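Local atomic coordinates of MaoC-like dehydratase (Phytophthora Capsici, PDB entry 3KH8), a protein that probably catalyses the reversible hydration of enoyl-CoA thioesters, as a carbon-oxygen lyase built from hot dog domains of the MaoC and hydratase 2 kind. Residues 205-210 / 292-297; 198-203 / 319-324; 126-131 / 177-182; 271-276 / 325-330. One frame throughout, in Å; residues are numbered along the deposited sequence.

Contact 1: 205-210 / 292-297; sequences RQPDFN and QTRMWQ
The indole of W296 has P207 over one face: P207 CA stands 3.7 Å from the centroid of the five-membered ring, 24° off its normal, a CH-pi contact, and P207 CG lies 3.6 Å from W296 CZ2, on the six-membered ring. At the indole edge, W296 NE1 gives a nearly straight hydrogen bond to R205 O at 2.8 Å; the oxygen lies in the ring plane, but the nitrogen sits above the carbonyl plane. W296 CD1 in turn lies over one face of the R205 guanidinium, the planes 83° apart. R205 CG, between backbone N and carbonyl carbon (chi1 60°), passes beside the same CD1. At its edge the guanidinium grips D208 end-on, R205 NH1 to D208 OD1 at 2.6 Å and R205 NH2 to D208 OD2 at 2.9 Å. D208 OD2 keeps its anti lone pair for Q297 N, at 2.7 Å. Further on, D208 and F209 both face M295 in a classic beta bulge. E298 is a second salt-bridge partner of R205. The R205 guanidinium and Q297 N probably favour a charged D208. The salt bridge braces 205-208 within itself, while Q297 N, W296 NE1 and the backbone bonds join it to strand 290-297.

Contact 2: 198-203 / 319-324; sequences ARVQIP and GGEFVY
V200 points its side chain at the corner where the chain turns at G319 and straddles the G319 carbonyl with both methyls. V200 CG2 lies 3.4 Å from G319 O and V200 CG1 3.6 Å from the same oxygen, so the peptide leaving G319 is held against the fork of the valine. The fork is set by CG1 standing anti to the backbone N (chi1 174°), which leaves CG2 beside that nitrogen and turned to E321. There the two side chains meet at a slant, V200 CG2 resting 3.8 Å from E321 CB. Beyond CB the glutamate runs on extended, and its carboxylate makes a salt bridge with R278 of the neighbouring strand 274-281, which also donates to A198 O.

I202 comes to the corner differently. Its bond to CB does not point at the strand, but the end of the chain swings back, bringing I202 CD1 to 4.0 Å from G320 N and alongside G319 CA. The other branch, CG2, packs on W296. G319 takes a positive phi of 57° as the strand direction changes.

The contact is largely buried, a van der Waals meeting of aliphatic groups with backbone and with E321 CB. In it the irregular chain 198-203, between strands 192-193 and 209-214, lies against the corner at G319 of strand 314-324, part of the curved antiparallel sheet of a hot dog fold.

Contact 3: 126-131 / 177-182; sequences GEQSVE and LISGSF
Q128 and L177 meet on one side of a pair of antiparallel strands, where the glutamine folds over the neighbouring backbone. Its CG stands anti to the backbone N (chi1 -173°) and the chain then bends at chi2, 66°, carrying the amide across toward the partner strand. Q128 NE2 donates to S129 O at 3.2 Å, from above that carbonyl's plane. I178 N reaches the same oxygen from the opposite face at 3.0 Å, so a side-chain amide and a strand bond grip one carbonyl between them. The other end of the amide, Q128 OE1, lies 3.7 Å from S179 CB and takes a weak hydrogen bond from H125.

Next along this face V130 and L177 run alongside each other in the same direction. Both methyls of V130, CG1 and CG2, lie against the one branch L177 CD2, each at 3.8 Å.

Strands 123-132 and 172-184 are neighbours in the antiparallel sheet of the hot dog fold, and strand 274-281 borders 123-132 along its other edge. The axes of segments 126-131 and 177-182 run 177° apart, almost exactly antiparallel. The regular ladder is interrupted at one end by a classic beta bulge, in which G126 and E127 both face G180. G180 O accepts from G126 N at 2.8 Å, nearly along the C=O axis, and from E127 N at 3.1 Å.

On the reverse face E127 CB rests over the bare CA of G180, and the CB atoms of S129 and I178 lie alongside each other. Beyond CG the E127 chain is extended, its side chain touching R280, L160 and E162.

Contact 4: 271-276 / 325-330; sequences VARFKS and TQDASA
R273 takes hold of T325 O side-on with two nitrogens, R273 NE and R273 NH2 each 2.8 Å from that oxygen, which lies exactly in the guanidinium plane. R273 NH2 makes a second bond, to D327 OD1 at 2.6 Å, fairly straight at 158° and on the anti lone pair of the carboxylate. The two flat groups are nevertheless steeply turned, their planes 70° apart. A330 CB lies above one face of the guanidinium, toward its rim.

What puts the arginine there is a bend late in its chain. The side chain leaves beside its backbone N and runs straight through chi2, passing R273 CG close to T325 CB, before chi3 of 65° turns the head onto the carbonyl. The backbones join too: T325 N donates to R273 O at 2.9 Å.

Further out, K275 bends at chi2 and sets its CE 3.3 Å from T325 OG1, while its NZ makes a weak bond to A272 O. A water links the same A272 O to T325 OG1, 2.8 Å from each. On the D327 side, a short 3-10 turn at 327-329 folds A330 back over the arginine.

The segment that follows strand 314-324 is thus bound to the 3-10 turn 271-273 before strand 274-281, by a salt bridge and by an arginine whose NE and NH2 share one carbonyl oxygen, at the surface of the hot dog fold.

In the fold
All four contacts reach one curved antiparallel sheet. Contact 3 closes in the chain before the other three open and lies in the hydratase 2 N-terminal part of the chain, whereas contact 1 lies wholly in the MaoC-like part. Contact 1 is nested inside the loop closed by contact 2, and they touch, W296 CH2 packing 3.6 Å from I202 CG2. Contact 2 leads directly into contact 4, Y324 being followed by T325. The two also meet across neighbouring strands 314-324 and 274-281, where V323 N lies 2.9 Å from S276 O, a probable hydrogen bond. Contact 4 borders contact 3 through V130 O and S276 CB, 3.5 Å apart. Contacts 1 and 3 stand farthest from each other, centres about 23 Å apart.

Contact 1: 205-210 / 292-297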
loop_
_atom_site.group_PDB
_atom_site.type_symbol
_atom_site.label_atom_id
_atom_site.label_comp_id
_atom_site.label_asym_id
_atom_site.label_seq_id
_atom_site.Cartn_x
_atom_site.Cartn_y
_atom_site.Cartn_z
ATOM N N ARG A 205 -35.302 4.547 14.058
ATOM C CA ARG A 205 -35.225 5.974 13.781
ATOM C C ARG A 205 -34.170 6.292 12.713
ATOM O O ARG A 205 -33.309 5.462 12.400
ATOM C CB ARG A 205 -34.936 6.745 15.075
ATOM C CG ARG A 205 -33.618 6.369 15.755
ATOM C CD ARG A 205 -33.603 6.805 17.216
ATOM N NE ARG A 205 -32.292 6.629 17.842
ATOM C CZ ARG A 205 -31.288 7.490 17.714
ATOM N NH1 ARG A 205 -31.444 8.579 16.977
ATOM N NH2 ARG A 205 -30.127 7.264 18.316
ATOM N N GLN A 206 -34.259 7.495 12.155
ATOM C CA GLN A 206 -33.273 8.008 11.213
ATOM C C GLN A 206 -31.889 7.994 11.872
ATOM O O GLN A 206 -31.778 8.290 13.065
ATOM C CB GLN A 206 -33.650 9.440 10.848
ATOM C CG GLN A 206 -33.291 9.881 9.449
ATOM C CD GLN A 206 -33.926 11.221 9.102
ATOM O OE1 GLN A 206 -35.106 11.456 9.381
ATOM N NE2 GLN A 206 -33.143 12.108 8.501
ATOM N N PRO A 207 -30.832 7.653 11.105
ATOM C CA PRO A 207 -29.487 7.728 11.690
ATOM C C PRO A 207 -29.157 9.143 12.163
ATOM O O PRO A 207 -29.595 10.119 11.551
ATOM C CB PRO A 207 -28.569 7.329 10.529
ATOM C CG PRO A 207 -29.438 6.559 9.590
ATOM C CD PRO A 207 -30.803 7.166 9.714
ATOM N N ASP A 208 -28.407 9.240 13.255
ATOM C CA ASP A 208 -27.977 10.525 13.792
ATOM C C ASP A 208 -26.888 11.151 12.931
ATOM O O ASP A 208 -26.859 12.365 12.736
ATOM C CB ASP A 208 -27.489 10.356 15.233
ATOM C CG ASP A 208 -28.600 9.925 16.175
ATOM O OD1 ASP A 208 -29.763 10.331 15.954
ATOM O OD2 ASP A 208 -28.314 9.181 17.135
ATOM N N PHE A 209 -25.999 10.310 12.409
ATOM C CA PHE A 209 -24.885 10.771 11.588
ATOM C C PHE A 209 -24.668 9.826 10.414
ATOM O O PHE A 209 -24.933 8.627 10.511
ATOM C CB PHE A 209 -23.604 10.886 12.427
ATOM C CG PHE A 209 -23.745 11.775 13.638
ATOM C CD1 PHE A 209 -23.744 13.163 13.508
ATOM C CD2 PHE A 209 -23.881 11.222 14.910
ATOM C CE1 PHE A 209 -23.878 13.991 14.630
ATOM C CE2 PHE A 209 -24.014 12.038 16.036
ATOM C CZ PHE A 209 -24.013 13.427 15.893
ATOM N N ASN A 210 -24.200 10.383 9.302
ATOM C CA ASN A 210 -23.874 9.606 8.115
ATOM C C ASN A 210 -22.511 10.007 7.582
ATOM O O ASN A 210 -22.098 11.159 7.715
ATOM C CB ASN A 210 -24.927 9.809 7.023
ATOM C CG ASN A 210 -26.290 9.271 7.413
ATOM O OD1 ASN A 210 -26.528 8.061 7.383
ATOM N ND2 ASN A 210 -27.197 10.173 7.773
ATOM N N GLN A 292 -21.493 3.528 2.728
ATOM C CA GLN A 292 -22.121 4.497 3.627
ATOM C C GLN A 292 -22.152 3.936 5.038
ATOM O O GLN A 292 -22.618 2.814 5.250
ATOM C CB GLN A 292 -23.564 4.787 3.200
ATOM C CG GLN A 292 -23.734 5.419 1.830
ATOM C CD GLN A 292 -25.187 5.403 1.366
ATOM O OE1 GLN A 292 -25.852 4.366 1.398
ATOM N NE2 GLN A 292 -25.679 6.551 0.928
ATOM N N THR A 293 -21.680 4.717 6.002
ATOM C CA THR A 293 -21.778 4.323 7.402
ATOM C C THR A 293 -22.901 5.112 8.090
ATOM O O THR A 293 -22.841 6.345 8.180
ATOM C CB THR A 293 -20.422 4.474 8.147
ATOM O OG1 THR A 293 -19.414 3.715 7.466
ATOM C CG2 THR A 293 -20.526 3.969 9.579
ATOM N N ARG A 294 -23.926 4.392 8.544
ATOM C CA ARG A 294 -25.054 4.984 9.276
ATOM C C ARG A 294 -24.791 4.861 10.768
ATOM O O ARG A 294 -24.544 3.764 11.258
ATOM C CB ARG A 294 -26.357 4.244 8.967
ATOM C CG ARG A 294 -26.723 4.125 7.507
ATOM C CD ARG A 294 -27.876 3.144 7.348
ATOM N NE ARG A 294 -28.452 3.204 6.009
ATOM C CZ ARG A 294 -29.278 2.292 5.502
ATOM N NH1 ARG A 294 -29.624 1.225 6.216
ATOM N NH2 ARG A 294 -29.747 2.441 4.274
ATOM N N MET A 295 -24.867 5.976 11.491
ATOM C CA MET A 295 -24.509 5.977 12.909
ATOM C C MET A 295 -25.619 6.497 13.828
ATOM O O MET A 295 -26.215 7.551 13.574
ATOM C CB MET A 295 -23.200 6.747 13.132
ATOM C CG MET A 295 -21.988 6.117 12.420
ATOM S SD MET A 295 -20.551 7.203 12.283
ATOM C CE MET A 295 -21.025 8.284 10.937
ATOM N N TRP A 296 -25.889 5.736 14.885
ATOM C CA TRP A 296 -26.897 6.095 15.880
ATOM C C TRP A 296 -26.237 6.269 17.249
ATOM O O TRP A 296 -25.714 5.309 17.823
ATOM C CB TRP A 296 -27.973 5.009 15.982
ATOM C CG TRP A 296 -28.905 4.876 14.803
ATOM C CD1 TRP A 296 -30.128 5.477 14.653
ATOM C CD2 TRP A 296 -28.715 4.060 13.637
ATOM N NE1 TRP A 296 -30.700 5.098 13.460
ATOM C CE2 TRP A 296 -29.856 4.230 12.817
ATOM C CE3 TRP A 296 -27.688 3.209 13.199
ATOM C CZ2 TRP A 296 -30.002 3.576 11.586
ATOM C CZ3 TRP A 296 -27.830 2.563 11.971
ATOM C CH2 TRP A 296 -28.979 2.753 11.179
ATOM N N GLN A 297 -26.256 7.501 17.751
ATOM C CA GLN A 297 -25.789 7.808 19.102
ATOM C C GLN A 297 -26.794 7.258 20.111
ATOM O O GLN A 297 -27.980 7.586 20.058
ATOM C CB GLN A 297 -25.617 9.328 19.265
ATOM C CG GLN A 297 -25.276 9.813 20.682
ATOM C CD GLN A 297 -23.877 9.428 21.129
ATOM O OE1 GLN A 297 -23.699 8.509 21.930
ATOM N NE2 GLN A 297 -22.875 10.124 20.608
#

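Contact 2: 198-203 / 319-324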
loop_
_atom_site.group_PDB
_atom_site.type_symbol
_atom_site.label_atom_id
_atom_site.label_comp_id
_atom_site.label_asym_id
_atom_site.label_seq_id
_atom_site.Cartn_x
_atom_site.Cartn_y
_atom_site.Cartn_z
ATOM N N ALA A 198 -25.425 -9.261 24.397
ATOM C CA ALA A 198 -26.748 -8.957 23.856
ATOM C C ALA A 198 -26.698 -8.713 22.352
ATOM O O ALA A 198 -25.756 -8.091 21.845
ATOM C CB ALA A 198 -27.341 -7.751 24.565
ATOM N N ARG A 199 -27.708 -9.220 21.648
ATOM C CA ARG A 199 -27.873 -8.967 20.220
ATOM C C ARG A 199 -28.087 -7.479 19.976
ATOM O O ARG A 199 -28.896 -6.842 20.653
ATOM C CB ARG A 199 -29.054 -9.770 19.662
ATOM C CG ARG A 199 -29.539 -9.314 18.281
ATOM C CD ARG A 199 -30.536 -10.294 17.664
ATOM N NE ARG A 199 -29.933 -11.598 17.392
ATOM C CZ ARG A 199 -29.088 -11.852 16.395
ATOM N NH1 ARG A 199 -28.722 -10.891 15.553
ATOM N NH2 ARG A 199 -28.601 -13.076 16.242
ATOM N N VAL A 200 -27.346 -6.932 19.018
ATOM C CA VAL A 200 -27.464 -5.524 18.663
ATOM C C VAL A 200 -28.765 -5.265 17.901
ATOM O O VAL A 200 -29.028 -5.874 16.862
ATOM C CB VAL A 200 -26.237 -5.036 17.852
ATOM C CG1 VAL A 200 -26.435 -3.601 17.367
ATOM C CG2 VAL A 200 -24.974 -5.149 18.694
ATOM N N GLN A 201 -29.581 -4.369 18.443
ATOM C CA GLN A 201 -30.808 -3.949 17.781
ATOM C C GLN A 201 -30.584 -2.577 17.156
ATOM O O GLN A 201 -30.468 -1.579 17.859
ATOM C CB GLN A 201 -31.986 -3.941 18.767
ATOM C CG GLN A 201 -32.303 -5.326 19.330
ATOM C CD GLN A 201 -33.382 -5.336 20.409
ATOM O OE1 GLN A 201 -34.105 -4.358 20.613
ATOM N NE2 GLN A 201 -33.495 -6.460 21.101
ATOM N N ILE A 202 -30.486 -2.546 15.830
ATOM C CA ILE A 202 -30.332 -1.290 15.098
ATOM C C ILE A 202 -31.632 -0.485 15.236
ATOM O O ILE A 202 -32.710 -1.004 14.938
ATOM C CB ILE A 202 -29.978 -1.533 13.601
ATOM C CG1 ILE A 202 -28.612 -2.235 13.451
ATOM C CG2 ILE A 202 -30.055 -0.235 12.783
ATOM C CD1 ILE A 202 -27.420 -1.524 14.099
ATOM N N PRO A 203 -31.533 0.770 15.715
ATOM C CA PRO A 203 -32.727 1.597 15.931
ATOM C C PRO A 203 -33.484 1.867 14.636
ATOM O O PRO A 203 -32.875 1.954 13.571
ATOM C CB PRO A 203 -32.158 2.902 16.503
ATOM C CG PRO A 203 -30.823 2.528 17.065
ATOM C CD PRO A 203 -30.304 1.465 16.143
ATOM N N GLY A 319 -25.538 -4.884 12.560
ATOM C CA GLY A 319 -25.474 -5.087 14.008
ATOM C C GLY A 319 -24.235 -4.492 14.656
ATOM O O GLY A 319 -23.676 -5.068 15.588
ATOM N N GLY A 320 -23.813 -3.332 14.165
ATOM C CA GLY A 320 -22.598 -2.695 14.645
ATOM C C GLY A 320 -22.764 -2.021 15.990
ATOM O O GLY A 320 -23.711 -1.259 16.198
ATOM N N GLU A 321 -21.847 -2.321 16.908
ATOM C CA GLU A 321 -21.793 -1.651 18.203
ATOM C C GLU A 321 -20.389 -1.108 18.450
ATOM O O GLU A 321 -19.413 -1.859 18.467
ATOM C CB GLU A 321 -22.205 -2.596 19.333
ATOM C CG GLU A 321 -22.107 -1.973 20.720
ATOM C CD GLU A 321 -22.333 -2.982 21.822
ATOM O OE1 GLU A 321 -23.504 -3.295 22.110
ATOM O OE2 GLU A 321 -21.333 -3.460 22.398
ATOM N N PHE A 322 -20.302 0.203 18.635
ATOM C CA PHE A 322 -19.036 0.888 18.861
ATOM C C PHE A 322 -19.046 1.514 20.250
ATOM O O PHE A 322 -20.008 2.188 20.621
ATOM C CB PHE A 322 -18.838 1.963 17.789
ATOM C CG PHE A 322 -17.591 2.797 17.961
ATOM C CD1 PHE A 322 -17.684 4.178 18.113
ATOM C CD2 PHE A 322 -16.329 2.209 17.944
ATOM C CE1 PHE A 322 -16.541 4.961 18.262
ATOM C CE2 PHE A 322 -15.183 2.979 18.092
ATOM C CZ PHE A 322 -15.286 4.360 18.248
ATOM N N VAL A 323 -17.985 1.277 21.015
ATOM C CA VAL A 323 -17.843 1.888 22.335
ATOM C C VAL A 323 -16.618 2.800 22.355
ATOM O O VAL A 323 -15.518 2.391 21.977
ATOM C CB VAL A 323 -17.780 0.827 23.474
ATOM C CG1 VAL A 323 -17.607 1.494 24.842
ATOM C CG2 VAL A 323 -19.033 -0.049 23.462
ATOM N N TYR A 324 -16.831 4.042 22.781
ATOM C CA TYR A 324 -15.762 5.023 22.873
ATOM C C TYR A 324 -15.803 5.759 24.215
ATOM O O TYR A 324 -16.830 5.761 24.902
ATOM C CB TYR A 324 -15.833 6.012 21.700
ATOM C CG TYR A 324 -16.990 6.986 21.765
ATOM C CD1 TYR A 324 -18.285 6.588 21.432
ATOM C CD2 TYR A 324 -16.788 8.309 22.156
ATOM C CE1 TYR A 324 -19.348 7.480 21.495
ATOM C CE2 TYR A 324 -17.845 9.211 22.221
ATOM C CZ TYR A 324 -19.121 8.788 21.890
ATOM O OH TYR A 324 -20.168 9.672 21.954
#

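Contact 3: 126-131 / 177-182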
loop_
_atom_site.group_PDB
_atom_site.type_symbol
_atom_site.label_atom_id
_atom_site.label_comp_id
_atom_site.label_asym_id
_atom_site.label_seq_id
_atom_site.Cartn_x
_atom_site.Cartn_y
_atom_site.Cartn_z
ATOM N N GLY A 126 -18.316 -14.502 9.447
ATOM C CA GLY A 126 -19.629 -13.954 9.756
ATOM C C GLY A 126 -19.638 -12.800 10.734
ATOM O O GLY A 126 -20.474 -11.905 10.621
ATOM N N GLU A 127 -18.712 -12.825 11.695
ATOM C CA GLU A 127 -18.692 -11.860 12.793
ATOM C C GLU A 127 -17.267 -11.464 13.178
ATOM O O GLU A 127 -16.338 -12.266 13.062
ATOM C CB GLU A 127 -19.407 -12.434 14.023
ATOM C CG GLU A 127 -20.906 -12.672 13.838
ATOM C CD GLU A 127 -21.592 -13.255 15.064
ATOM O OE1 GLU A 127 -20.936 -13.431 16.114
ATOM O OE2 GLU A 127 -22.806 -13.540 14.975
ATOM N N GLN A 128 -17.109 -10.228 13.646
ATOM C CA GLN A 128 -15.829 -9.764 14.176
ATOM C C GLN A 128 -16.016 -8.823 15.359
ATOM O O GLN A 128 -16.827 -7.898 15.310
ATOM C CB GLN A 128 -14.992 -9.075 13.090
ATOM C CG GLN A 128 -13.565 -8.724 13.535
ATOM C CD GLN A 128 -12.726 -9.960 13.809
ATOM O OE1 GLN A 128 -12.670 -10.873 12.988
ATOM N NE2 GLN A 128 -12.085 -10.000 14.970
ATOM N N SER A 129 -15.249 -9.071 16.413
ATOM C CA SER A 129 -15.203 -8.195 17.569
ATOM C C SER A 129 -13.757 -7.800 17.843
ATOM O O SER A 129 -12.851 -8.634 17.754
ATOM C CB SER A 129 -15.795 -8.894 18.793
ATOM O OG SER A 129 -15.659 -8.081 19.941
ATOM N N VAL A 130 -13.554 -6.522 18.158
ATOM C CA VAL A 130 -12.241 -5.993 18.517
ATOM C C VAL A 130 -12.363 -5.156 19.783
ATOM O O VAL A 130 -13.131 -4.193 19.827
ATOM C CB VAL A 130 -11.625 -5.139 17.375
ATOM C CG1 VAL A 130 -10.267 -4.583 17.784
ATOM C CG2 VAL A 130 -11.486 -5.962 16.104
ATOM N N GLU A 131 -11.616 -5.543 20.812
ATOM C CA GLU A 131 -11.553 -4.788 22.054
ATOM C C GLU A 131 -10.125 -4.304 22.286
ATOM O O GLU A 131 -9.195 -5.110 22.350
ATOM C CB GLU A 131 -12.026 -5.640 23.237
ATOM C CG GLU A 131 -12.138 -4.853 24.536
ATOM C CD GLU A 131 -12.476 -5.714 25.743
ATOM O OE1 GLU A 131 -12.739 -6.930 25.580
ATOM O OE2 GLU A 131 -12.478 -5.161 26.865
ATOM N N LEU A 177 -9.488 -10.027 20.309
ATOM C CA LEU A 177 -10.273 -10.194 19.093
ATOM C C LEU A 177 -11.116 -11.454 19.198
ATOM O O LEU A 177 -10.651 -12.474 19.704
ATOM C CB LEU A 177 -9.365 -10.306 17.861
ATOM C CG LEU A 177 -8.150 -9.386 17.682
ATOM C CD1 LEU A 177 -7.368 -9.794 16.435
ATOM C CD2 LEU A 177 -8.551 -7.929 17.604
ATOM N N ILE A 178 -12.355 -11.378 18.728
ATOM C CA ILE A 178 -13.173 -12.573 18.551
ATOM C C ILE A 178 -13.696 -12.618 17.121
ATOM O O ILE A 178 -14.400 -11.707 16.672
ATOM C CB ILE A 178 -14.343 -12.664 19.567
ATOM C CG1 ILE A 178 -13.806 -12.669 21.003
ATOM C CG2 ILE A 178 -15.192 -13.918 19.294
ATOM C CD1 ILE A 178 -14.839 -12.313 22.063
ATOM N N SER A 179 -13.322 -13.682 16.416
ATOM C CA SER A 179 -13.740 -13.908 15.044
ATOM C C SER A 179 -14.812 -14.989 15.004
ATOM O O SER A 179 -14.644 -16.056 15.598
ATOM C CB SER A 179 -12.541 -14.330 14.192
ATOM O OG SER A 179 -12.937 -14.639 12.866
ATOM N N GLY A 180 -15.908 -14.710 14.304
ATOM C CA GLY A 180 -16.989 -15.675 14.141
ATOM C C GLY A 180 -17.041 -16.248 12.738
ATOM O O GLY A 180 -17.241 -15.514 11.768
ATOM N N SER A 181 -16.842 -17.561 12.632
ATOM C CA SER A 181 -16.977 -18.272 11.360
ATOM C C SER A 181 -18.288 -19.045 11.323
ATOM O O SER A 181 -18.657 -19.701 12.300
ATOM C CB SER A 181 -15.804 -19.228 11.131
ATOM O OG SER A 181 -14.608 -18.519 10.865
ATOM N N PHE A 182 -18.991 -18.960 10.199
ATOM C CA PHE A 182 -20.248 -19.679 10.034
ATOM C C PHE A 182 -20.094 -20.836 9.055
ATOM O O PHE A 182 -19.632 -20.653 7.930
ATOM C CB PHE A 182 -21.371 -18.735 9.595
ATOM C CG PHE A 182 -22.747 -19.345 9.667
ATOM C CD1 PHE A 182 -23.408 -19.466 10.887
ATOM C CD2 PHE A 182 -23.387 -19.787 8.513
ATOM C CE1 PHE A 182 -24.683 -20.026 10.957
ATOM C CE2 PHE A 182 -24.662 -20.346 8.572
ATOM C CZ PHE A 182 -25.310 -20.463 9.798
#

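Contact 4: 271-276 / 325-330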
loop_
_atom_site.group_PDB
_atom_site.type_symbol
_atom_site.label_atom_id
_atom_site.label_comp_id
_atom_site.label_asym_id
_atom_site.label_seq_id
_atom_site.Cartn_x
_atom_site.Cartn_y
_atom_site.Cartn_z
ATOM N N VAL A 271 -6.869 8.214 19.445
ATOM C CA VAL A 271 -7.038 6.760 19.318
ATOM C C VAL A 271 -7.318 6.061 20.653
ATOM O O VAL A 271 -7.959 5.016 20.679
ATOM C CB VAL A 271 -5.848 6.058 18.579
ATOM C CG1 VAL A 271 -5.763 6.523 17.134
ATOM C CG2 VAL A 271 -4.511 6.258 19.320
ATOM N N ALA A 272 -6.859 6.652 21.757
ATOM C CA ALA A 272 -7.096 6.078 23.084
ATOM C C ALA A 272 -8.591 6.037 23.433
ATOM O O ALA A 272 -9.009 5.267 24.296
ATOM C CB ALA A 272 -6.294 6.828 24.157
ATOM N N ARG A 273 -9.387 6.843 22.735
ATOM C CA ARG A 273 -10.841 6.875 22.936
ATOM C C ARG A 273 -11.598 5.739 22.226
ATOM O O ARG A 273 -12.751 5.464 22.552
ATOM C CB ARG A 273 -11.404 8.249 22.552
ATOM C CG ARG A 273 -10.887 9.381 23.443
ATOM C CD ARG A 273 -11.482 10.730 23.079
ATOM N NE ARG A 273 -12.921 10.778 23.324
ATOM C CZ ARG A 273 -13.726 11.762 22.931
ATOM N NH1 ARG A 273 -13.246 12.802 22.262
ATOM N NH2 ARG A 273 -15.021 11.703 23.209
ATOM N N PHE A 274 -10.939 5.074 21.278
ATOM C CA PHE A 274 -11.531 3.973 20.497
ATOM C C PHE A 274 -11.445 2.677 21.313
ATOM O O PHE A 274 -10.383 2.050 21.392
ATOM C CB PHE A 274 -10.757 3.844 19.170
ATOM C CG PHE A 274 -11.432 2.998 18.111
ATOM C CD1 PHE A 274 -11.874 3.583 16.926
ATOM C CD2 PHE A 274 -11.560 1.618 18.260
ATOM C CE1 PHE A 274 -12.463 2.809 15.912
ATOM C CE2 PHE A 274 -12.151 0.834 17.262
ATOM C CZ PHE A 274 -12.603 1.432 16.083
ATOM N N LYS A 275 -12.561 2.265 21.914
ATOM C CA LYS A 275 -12.518 1.183 22.906
ATOM C C LYS A 275 -12.885 -0.208 22.391
ATOM O O LYS A 275 -12.135 -1.167 22.597
ATOM C CB LYS A 275 -13.336 1.543 24.156
ATOM C CG LYS A 275 -12.727 2.666 24.987
ATOM C CD LYS A 275 -11.361 2.256 25.535
ATOM C CE LYS A 275 -10.642 3.425 26.168
ATOM N NZ LYS A 275 -9.204 3.115 26.428
ATOM N N SER A 276 -14.036 -0.328 21.740
ATOM C CA SER A 276 -14.436 -1.616 21.182
ATOM C C SER A 276 -15.360 -1.461 19.989
ATOM O O SER A 276 -16.004 -0.427 19.811
ATOM C CB SER A 276 -15.084 -2.518 22.245
ATOM O OG SER A 276 -16.321 -1.983 22.678
ATOM N N THR A 325 -14.675 6.368 24.582
ATOM C CA THR A 325 -14.590 7.221 25.770
ATOM C C THR A 325 -15.292 8.553 25.507
ATOM O O THR A 325 -14.943 9.273 24.570
ATOM C CB THR A 325 -13.120 7.468 26.190
ATOM O OG1 THR A 325 -12.450 6.213 26.352
ATOM C CG2 THR A 325 -13.050 8.239 27.504
ATOM N N GLN A 326 -16.281 8.864 26.344
ATOM C CA GLN A 326 -17.111 10.066 26.196
ATOM C C GLN A 326 -16.346 11.380 26.351
ATOM O O GLN A 326 -15.302 11.421 27.003
ATOM C CB GLN A 326 -18.274 10.027 27.188
ATOM C CG GLN A 326 -19.485 9.280 26.673
ATOM C CD GLN A 326 -20.524 9.046 27.746
ATOM O OE1 GLN A 326 -20.321 8.239 28.658
ATOM N NE2 GLN A 326 -21.653 9.740 27.639
ATOM N N ASP A 327 -16.887 12.443 25.750
ATOM C CA ASP A 327 -16.293 13.788 25.785
ATOM C C ASP A 327 -15.942 14.262 27.198
ATOM O O ASP A 327 -14.861 14.817 27.420
ATOM C CB ASP A 327 -17.228 14.811 25.121
ATOM C CG ASP A 327 -17.270 14.684 23.603
ATOM O OD1 ASP A 327 -16.684 13.731 23.047
ATOM O OD2 ASP A 327 -17.902 15.552 22.960
ATOM N N ALA A 328 -16.851 14.031 28.144
ATOM C CA ALA A 328 -16.664 14.439 29.537
ATOM C C ALA A 328 -15.538 13.671 30.237
ATOM O O ALA A 328 -15.133 14.023 31.348
ATOM C CB ALA A 328 -17.975 14.295 30.310
ATOM N N SER A 329 -15.037 12.628 29.578
ATOM C CA SER A 329 -13.969 11.794 30.126
ATOM C C SER A 329 -12.651 11.956 29.363
ATOM O O SER A 329 -11.650 11.315 29.696
ATOM C CB SER A 329 -14.401 10.325 30.147
ATOM O OG SER A 329 -15.622 10.165 30.847
ATOM N N ALA A 330 -12.656 12.815 28.344
ATOM C CA ALA A 330 -11.448 13.127 27.579
ATOM C C ALA A 330 -10.543 14.065 28.384
ATOM O O ALA A 330 -10.775 15.278 28.435
ATOM C CB ALA A 330 -11.813 13.738 26.227
HETATM O O HOH W 1 -9.731 6.611 26.662
#